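Local coordinates for superoxide dismutase [Mn/Fe] (Aeropyrum pernix, PDB 3AK2) that catalyses the dismutation of superoxide to dioxygen and hydrogen peroxide at a metal site in each subunit that works with either manganese or iron, at the interface of chains A and B. Coordinates in Å, arbitrary orientation; residue numbers count along the deposited sequence, not the author numbering. Chains: chain A/B, Superoxide dismutase [Mn/Fe].

Contact 1: the interface of chains A and B. Residues chain A 77-78, 81, 154, 158-160; chain B 155-157, 210.
The methyl group of B:Ala156 sits among side chains of chain A, including those of A:Pro160, A:Met78, A:Met154 and A:Ile77. Its CB lies 3.8 Å from CG of A:Pro160 and 4.0 Å from the sulfur SD of A:Met78, while A:Met154 CE and A:Ile77 CG2 come up to it as well. Alanine suits this place because a short side chain lets the backbone itself pack: A:Met154, with CG anti to its backbone N (chi1 -171°), lays that methylene 3.6 Å from the backbone N of B:Ala156. Methionines supply flexible, polarisable arms that follow the outline of the loop. Next to the alanine, B:Gly157 has no side chain, and CD1 of A:Ile77 reaches its CA at 3.6 Å.

The same CD1 also stands above one face of the B:Tyr210 ring, displaced toward the rim. A:Ile81 brings its own CD1 to 3.9 Å from CD1 of that ring, and A:Val159 meets the phenol end through CG1. Branched aliphatic side chains thus pack against one face, the rim and the phenol end of a flat ring whose hydroxyl can still reach water. At the polar rim one water joins both chains: it lies 2.7 Å from the carbonyl O of A:Leu158, 3.0 Å from the phenol OH of B:Tyr210, and is also bonded to the backbone N of B:Gly157. On chain B, B:Thr155 OG1 donates to the carbonyl O of B:Ala156, which probably steadies the loop. By fitting the 155-157 loop and B:Tyr210, close to the C-terminus, against helix 62-82, A:Met154 and strand 159-160, the site probably helps hold the two subunits together.

Contact 2: the interface of chains A and B. Residues chain A 136, 138-139, 141, 143, 158; chain B 5, 7, 47, 69, 73.
A:Asp136 receives B:Tyr7 and B:Tyr73 on its two carboxylate oxygens, each gripped from opposite faces of the plane. OD1 takes the phenol of B:Tyr7 (OH to OD1, 2.6 Å) on one face and the hydroxyl of A:Thr139 on the other; OD2 likewise lies between B:Tyr73 OH, at 2.7 Å, and the backbone N of A:Leu138. Each tyrosine meets the carboxylate tip to tip, the B:Tyr7 ring turned 43° from it and that of B:Tyr73 84°. An alanine here would probably leave both phenols without their acceptor and the A:Thr139 hydroxyl free to turn.

B:Tyr7 OH also accepts from A:Arg143 NE at 2.9 Å, so the phenol bridges the guanidinium and the carboxylate, to which it donates. Arginine suits the spot because its CD packs 3.7 Å from CZ of B:Phe69 and lies against B:Leu47, while NH1 and NH2 both grip OE1 of A:Glu141. That oxygen accepts the backbone N of B:Lys5 too, at 2.7 Å. The lysine chain, bent at chi3 (-61°), runs past A:Thr139 and brings NZ 2.7 Å from its carbonyl O; a water touches both atoms. A:Leu138 packs on B:Tyr73 with A:Leu158, whose CD2 lies 3.6 Å from CZ of B:Tyr73.

Chain A contributes the ends of strands 129-136 and 141-148, the turn that links them and the loop residue A:Leu158, all fitted against the N-terminal segment and helices 25-54 and 62-82 of chain B.

Contact 1: the interface of chains A and B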
ATOM      1  N   ILE A  77      -3.157 -18.092  -5.629  1.00  8.59           N
ATOM      2  CA  ILE A  77      -2.157 -18.471  -6.623  1.00  9.14           C
ATOM      3  C   ILE A  77      -0.741 -18.565  -6.041  1.00  9.16           C
ATOM      4  O   ILE A  77       0.012 -19.468  -6.397  1.00  9.20           O
ATOM      5  CB  ILE A  77      -2.220 -17.592  -7.887  1.00  9.34           C
ATOM      6  CG1 ILE A  77      -1.486 -18.297  -9.033  1.00 10.02           C
ATOM      7  CG2 ILE A  77      -1.717 -16.165  -7.616  1.00  9.35           C
ATOM      8  CD1 ILE A  77      -1.675 -17.647 -10.374  1.00 11.68           C
ATOM      9  N   MET A  78      -0.390 -17.662  -5.128  1.00  8.69           N
ATOM     10  CA  MET A  78       0.943 -17.694  -4.528  1.00  8.89           C
ATOM     11  C   MET A  78       1.169 -18.978  -3.733  1.00  8.96           C
ATOM     12  O   MET A  78       2.228 -19.593  -3.847  1.00  8.85           O
ATOM     13  CB  MET A  78       1.220 -16.453  -3.669  1.00  8.99           C
ATOM     14  CG  MET A  78       1.210 -15.127  -4.434  1.00  9.41           C
ATOM     15  SD  MET A  78       2.521 -14.964  -5.669  1.00  9.38           S
ATOM     16  CE  MET A  78       3.952 -14.688  -4.609  1.00 10.62           C
ATOM     17  N   ILE A  81       1.625 -22.041  -6.034  1.00 10.20           N
ATOM     18  CA  ILE A  81       2.994 -22.173  -6.536  1.00 10.27           C
ATOM     19  C   ILE A  81       3.940 -22.624  -5.411  1.00 10.35           C
ATOM     20  O   ILE A  81       4.810 -23.477  -5.622  1.00 10.70           O
ATOM     21  CB  ILE A  81       3.482 -20.852  -7.176  1.00 10.24           C
ATOM     22  CG1 ILE A  81       2.573 -20.467  -8.351  1.00  9.99           C
ATOM     23  CG2 ILE A  81       4.942 -20.967  -7.615  1.00 10.73           C
ATOM     24  CD1 ILE A  81       2.799 -19.062  -8.880  1.00 11.07           C
ATOM     25  N   MET A 154       3.626  -6.634  -6.482  1.00  8.42           N
ATOM     26  CA  MET A 154       3.552  -7.523  -7.635  1.00  8.74           C
ATOM     27  C   MET A 154       3.188  -6.709  -8.872  1.00  8.79           C
ATOM     28  O   MET A 154       2.455  -5.721  -8.785  1.00  8.69           O
ATOM     29  CB  MET A 154       2.571  -8.676  -7.412  1.00  9.02           C
ATOM     30  CG  MET A 154       2.632  -9.746  -8.506  1.00  8.80           C
ATOM     31  SD  MET A 154       4.318 -10.340  -8.803  1.00  9.73           S
ATOM     32  CE  MET A 154       4.092 -11.301 -10.301  1.00  9.94           C
ATOM     33  N   LEU A 158       5.501 -10.372 -15.127  1.00 10.10           N
ATOM     34  CA  LEU A 158       6.406 -11.264 -14.405  1.00 10.13           C
ATOM     35  C   LEU A 158       5.710 -12.539 -13.958  1.00 10.31           C
ATOM     36  O   LEU A 158       4.654 -12.493 -13.328  1.00 10.75           O
ATOM     37  CB  LEU A 158       7.003 -10.553 -13.193  1.00 10.14           C
ATOM     38  CG  LEU A 158       7.796  -9.272 -13.455  1.00  9.98           C
ATOM     39  CD1 LEU A 158       8.325  -8.724 -12.142  1.00 11.03           C
ATOM     40  CD2 LEU A 158       8.934  -9.496 -14.436  1.00 11.89           C
ATOM     41  N   VAL A 159       6.310 -13.675 -14.300  1.00 10.20           N
ATOM     42  CA  VAL A 159       5.751 -14.984 -13.985  1.00 10.32           C
ATOM     43  C   VAL A 159       6.546 -15.596 -12.835  1.00 10.64           C
ATOM     44  O   VAL A 159       7.697 -15.982 -13.043  1.00 10.97           O
ATOM     45  CB  VAL A 159       5.846 -15.931 -15.202  1.00 10.37           C
ATOM     46  CG1 VAL A 159       5.288 -17.313 -14.858  1.00 10.54           C
ATOM     47  CG2 VAL A 159       5.133 -15.335 -16.412  1.00 10.79           C
ATOM     48  N   PRO A 160       5.959 -15.686 -11.624  1.00 10.59           N
ATOM     49  CA  PRO A 160       6.686 -16.335 -10.529  1.00 10.77           C
ATOM     50  C   PRO A 160       6.983 -17.799 -10.836  1.00 10.80           C
ATOM     51  O   PRO A 160       6.076 -18.553 -11.200  1.00 11.29           O
ATOM     52  CB  PRO A 160       5.720 -16.217  -9.338  1.00 10.74           C
ATOM     53  CG  PRO A 160       4.809 -15.095  -9.691  1.00 11.62           C
ATOM     54  CD  PRO A 160       4.640 -15.198 -11.183  1.00 10.73           C
TER
ATOM     55  N   THR B 155      -1.927  -8.811  -9.080  1.00  8.54           N
ATOM     56  CA  THR B 155      -1.618 -10.142  -8.583  1.00  9.12           C
ATOM     57  C   THR B 155      -0.779 -10.893  -9.611  1.00  8.72           C
ATOM     58  O   THR B 155      -0.728 -10.514 -10.787  1.00  9.40           O
ATOM     59  CB  THR B 155      -2.903 -10.956  -8.333  1.00  9.20           C
ATOM     60  OG1 THR B 155      -3.451 -11.371  -9.586  1.00  9.78           O
ATOM     61  CG2 THR B 155      -3.954 -10.135  -7.598  1.00 10.14           C
ATOM     62  N   ALA B 156      -0.142 -11.970  -9.170  1.00  8.66           N
ATOM     63  CA  ALA B 156       0.442 -12.936 -10.085  1.00  8.92           C
ATOM     64  C   ALA B 156      -0.662 -13.618 -10.893  1.00  8.83           C
ATOM     65  O   ALA B 156      -1.843 -13.581 -10.522  1.00  8.21           O
ATOM     66  CB  ALA B 156       1.237 -13.966  -9.306  1.00  9.32           C
ATOM     67  N   GLY B 157      -0.272 -14.213 -12.015  1.00  9.08           N
ATOM     68  CA  GLY B 157      -1.169 -15.039 -12.820  1.00 10.23           C
ATOM     69  C   GLY B 157      -1.996 -14.275 -13.828  1.00 10.14           C
ATOM     70  O   GLY B 157      -1.856 -14.473 -15.038  1.00 11.04           O
ATOM     71  N   TYR B 210       1.303 -22.070 -14.919  1.00 19.15           N
ATOM     72  CA  TYR B 210       0.985 -22.212 -13.502  1.00 19.50           C
ATOM     73  C   TYR B 210       0.523 -23.609 -13.137  1.00 20.19           C
ATOM     74  O   TYR B 210       0.957 -24.173 -12.128  1.00 20.53           O
ATOM     75  CB  TYR B 210      -0.068 -21.175 -13.122  1.00 18.92           C
ATOM     76  CG  TYR B 210       0.449 -19.785 -13.337  1.00 17.47           C
ATOM     77  CD1 TYR B 210       1.397 -19.254 -12.474  1.00 16.61           C
ATOM     78  CD2 TYR B 210       0.032 -19.015 -14.424  1.00 15.93           C
ATOM     79  CE1 TYR B 210       1.902 -17.997 -12.657  1.00 15.50           C
ATOM     80  CE2 TYR B 210       0.536 -17.733 -14.621  1.00 15.59           C
ATOM     81  CZ  TYR B 210       1.476 -17.236 -13.724  1.00 14.82           C
ATOM     82  OH  TYR B 210       2.011 -15.977 -13.858  1.00 16.59           O
TER
HETATM   83  O   HOH W   1       2.045 -13.030 -13.183  1.00 16.37           O

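Contact 2: the interface of chains A and B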
ATOM      1  N   ASP A 136      10.647 -12.739 -16.700  1.00 11.05           N
ATOM      2  CA  ASP A 136      10.190 -11.512 -17.342  1.00 11.77           C
ATOM      3  C   ASP A 136       9.889 -11.757 -18.823  1.00 12.32           C
ATOM      4  O   ASP A 136      10.809 -12.008 -19.597  1.00 12.53           O
ATOM      5  CB  ASP A 136      11.261 -10.426 -17.173  1.00 11.63           C
ATOM      6  CG  ASP A 136      10.941  -9.148 -17.924  1.00 11.62           C
ATOM      7  OD1 ASP A 136      11.856  -8.305 -18.034  1.00 13.28           O
ATOM      8  OD2 ASP A 136       9.799  -8.979 -18.399  1.00 12.57           O
ATOM      9  N   LEU A 138       9.193  -9.690 -21.119  1.00 13.63           N
ATOM     10  CA  LEU A 138       9.716  -8.630 -21.987  1.00 14.13           C
ATOM     11  C   LEU A 138      11.167  -8.855 -22.407  1.00 14.55           C
ATOM     12  O   LEU A 138      11.580  -8.413 -23.483  1.00 15.40           O
ATOM     13  CB  LEU A 138       9.570  -7.254 -21.325  1.00 13.94           C
ATOM     14  CG  LEU A 138       8.164  -6.783 -20.927  1.00 14.61           C
ATOM     15  CD1 LEU A 138       8.250  -5.374 -20.379  1.00 14.82           C
ATOM     16  CD2 LEU A 138       7.172  -6.834 -22.083  1.00 15.43           C
ATOM     17  N   THR A 139      11.932  -9.532 -21.554  1.00 14.45           N
ATOM     18  CA  THR A 139      13.357  -9.768 -21.793  1.00 14.62           C
ATOM     19  C   THR A 139      13.725 -11.250 -21.828  1.00 14.87           C
ATOM     20  O   THR A 139      14.862 -11.597 -22.155  1.00 14.84           O
ATOM     21  CB  THR A 139      14.233  -9.102 -20.707  1.00 14.55           C
ATOM     22  OG1 THR A 139      13.874  -9.620 -19.418  1.00 14.52           O
ATOM     23  CG2 THR A 139      14.078  -7.584 -20.718  1.00 14.69           C
ATOM     24  N   GLU A 141      14.208 -13.123 -19.305  1.00 15.19           N
ATOM     25  CA  GLU A 141      15.237 -13.227 -18.277  1.00 14.99           C
ATOM     26  C   GLU A 141      14.595 -13.357 -16.903  1.00 13.93           C
ATOM     27  O   GLU A 141      13.415 -13.041 -16.722  1.00 13.68           O
ATOM     28  CB  GLU A 141      16.103 -11.966 -18.254  1.00 15.33           C
ATOM     29  CG  GLU A 141      16.973 -11.744 -19.463  1.00 17.00           C
ATOM     30  CD  GLU A 141      18.044 -10.702 -19.212  1.00 18.13           C
ATOM     31  OE1 GLU A 141      17.850  -9.814 -18.346  1.00 16.27           O
ATOM     32  OE2 GLU A 141      19.090 -10.769 -19.889  1.00 20.12           O
ATOM     33  N   ARG A 143      14.119 -12.261 -12.933  1.00 11.29           N
ATOM     34  CA  ARG A 143      14.115 -11.075 -12.088  1.00 11.02           C
ATOM     35  C   ARG A 143      13.747 -11.508 -10.676  1.00 11.05           C
ATOM     36  O   ARG A 143      12.939 -12.417 -10.494  1.00 11.06           O
ATOM     37  CB  ARG A 143      13.076 -10.060 -12.582  1.00 10.90           C
ATOM     38  CG  ARG A 143      13.297  -9.487 -13.987  1.00 11.23           C
ATOM     39  CD  ARG A 143      14.440  -8.482 -14.000  1.00 11.98           C
ATOM     40  NE  ARG A 143      14.647  -7.865 -15.311  1.00 13.59           N
ATOM     41  CZ  ARG A 143      15.532  -8.284 -16.211  1.00 14.06           C
ATOM     42  NH1 ARG A 143      15.651  -7.645 -17.367  1.00 14.59           N
ATOM     43  NH2 ARG A 143      16.300  -9.337 -15.964  1.00 15.74           N
ATOM     44  N   LEU A 158       5.501 -10.372 -15.127  1.00 10.10           N
ATOM     45  CA  LEU A 158       6.406 -11.264 -14.405  1.00 10.13           C
ATOM     46  C   LEU A 158       5.710 -12.539 -13.958  1.00 10.31           C
ATOM     47  O   LEU A 158       4.654 -12.493 -13.328  1.00 10.75           O
ATOM     48  CB  LEU A 158       7.003 -10.553 -13.193  1.00 10.14           C
ATOM     49  CG  LEU A 158       7.796  -9.272 -13.455  1.00  9.98           C
ATOM     50  CD1 LEU A 158       8.325  -8.724 -12.142  1.00 11.03           C
ATOM     51  CD2 LEU A 158       8.934  -9.496 -14.436  1.00 11.89           C
TER
ATOM     52  N   LYS B   5      19.166  -7.590 -19.247  1.00 18.19           N
ATOM     53  CA  LYS B   5      18.717  -6.928 -20.505  1.00 18.25           C
ATOM     54  C   LYS B   5      17.905  -5.681 -20.174  1.00 17.82           C
ATOM     55  O   LYS B   5      17.013  -5.717 -19.319  1.00 17.90           O
ATOM     56  CB  LYS B   5      17.880  -7.896 -21.341  1.00 18.47           C
ATOM     57  CG  LYS B   5      17.672  -7.480 -22.791  1.00 19.96           C
ATOM     58  CD  LYS B   5      16.718  -8.433 -23.516  1.00 22.07           C
ATOM     59  CE  LYS B   5      17.245  -9.867 -23.548  1.00 22.94           C
ATOM     60  NZ  LYS B   5      16.332 -10.786 -24.284  1.00 24.25           N
ATOM     61  N   TYR B   7      15.374  -2.341 -20.706  1.00 14.28           N
ATOM     62  CA  TYR B   7      14.082  -1.996 -21.285  1.00 13.43           C
ATOM     63  C   TYR B   7      14.235  -0.820 -22.227  1.00 13.36           C
ATOM     64  O   TYR B   7      15.170  -0.027 -22.093  1.00 12.92           O
ATOM     65  CB  TYR B   7      13.063  -1.704 -20.169  1.00 12.84           C
ATOM     66  CG  TYR B   7      12.951  -2.881 -19.228  1.00 11.44           C
ATOM     67  CD1 TYR B   7      13.547  -2.859 -17.971  1.00 10.67           C
ATOM     68  CD2 TYR B   7      12.301  -4.046 -19.627  1.00 11.25           C
ATOM     69  CE1 TYR B   7      13.473  -3.959 -17.126  1.00 12.07           C
ATOM     70  CE2 TYR B   7      12.227  -5.149 -18.795  1.00 11.61           C
ATOM     71  CZ  TYR B   7      12.812  -5.099 -17.549  1.00 10.91           C
ATOM     72  OH  TYR B   7      12.745  -6.198 -16.722  1.00 11.86           O
ATOM     73  N   LEU B  47      17.921  -1.964 -12.222  1.00 13.39           N
ATOM     74  CA  LEU B  47      18.702  -3.113 -12.683  1.00 14.33           C
ATOM     75  C   LEU B  47      20.209  -2.861 -12.625  1.00 14.31           C
ATOM     76  O   LEU B  47      20.975  -3.759 -12.272  1.00 14.17           O
ATOM     77  CB  LEU B  47      18.297  -3.524 -14.100  1.00 14.90           C
ATOM     78  CG  LEU B  47      16.907  -4.138 -14.296  1.00 16.46           C
ATOM     79  CD1 LEU B  47      16.701  -4.454 -15.766  1.00 18.27           C
ATOM     80  CD2 LEU B  47      16.711  -5.383 -13.440  1.00 18.04           C
ATOM     81  N   PHE B  69      12.364  -1.092  -8.784  1.00  8.80           N
ATOM     82  CA  PHE B  69      12.177  -1.950  -9.947  1.00  8.70           C
ATOM     83  C   PHE B  69      10.697  -2.283 -10.159  1.00  8.43           C
ATOM     84  O   PHE B  69      10.192  -2.199 -11.272  1.00  8.42           O
ATOM     85  CB  PHE B  69      12.997  -3.243  -9.842  1.00  9.02           C
ATOM     86  CG  PHE B  69      12.641  -4.246 -10.897  1.00  9.67           C
ATOM     87  CD1 PHE B  69      11.789  -5.311 -10.610  1.00 10.81           C
ATOM     88  CD2 PHE B  69      13.103  -4.089 -12.196  1.00 11.41           C
ATOM     89  CE1 PHE B  69      11.431  -6.220 -11.599  1.00 12.42           C
ATOM     90  CE2 PHE B  69      12.745  -4.992 -13.189  1.00 12.58           C
ATOM     91  CZ  PHE B  69      11.910  -6.055 -12.887  1.00 12.49           C
ATOM     92  N   TYR B  73       9.160  -1.041 -13.557  1.00  8.91           N
ATOM     93  CA  TYR B  73       8.844  -2.139 -14.454  1.00  8.90           C
ATOM     94  C   TYR B  73       7.339  -2.194 -14.715  1.00  8.64           C
ATOM     95  O   TYR B  73       6.906  -2.311 -15.865  1.00  9.00           O
ATOM     96  CB  TYR B  73       9.332  -3.488 -13.919  1.00  8.78           C
ATOM     97  CG  TYR B  73       8.923  -4.621 -14.824  1.00  8.90           C
ATOM     98  CD1 TYR B  73       7.695  -5.264 -14.658  1.00  9.26           C
ATOM     99  CD2 TYR B  73       9.742  -5.024 -15.878  1.00  9.81           C
ATOM    100  CE1 TYR B  73       7.298  -6.288 -15.500  1.00 10.26           C
ATOM    101  CE2 TYR B  73       9.354  -6.053 -16.726  1.00 10.11           C
ATOM    102  CZ  TYR B  73       8.128  -6.679 -16.534  1.00  9.80           C
ATOM    103  OH  TYR B  73       7.722  -7.703 -17.361  1.00 10.93           O
TER
HETATM  104  O   HOH W   2      16.975 -13.512 -22.903  1.00 30.50           O

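The C-alpha centres of contact 1 and contact 2 lie about 15 Å apart, and A:Leu158 belongs to both: its carbonyl serves the water of contact 1, its side chain the aromatic wall of contact 2. Helix 62-82 is also used in both, from chain A in the first and from chain B in the second. Because the interface is two-fold symmetric, each patch recurs with the chains exchanged. Apolar packing and a charged, tyrosine-rich network thus meet at A:Leu158 in the same subunit boundary, which probably contributes to the stability of the dimer within the deposited assembly of four chains.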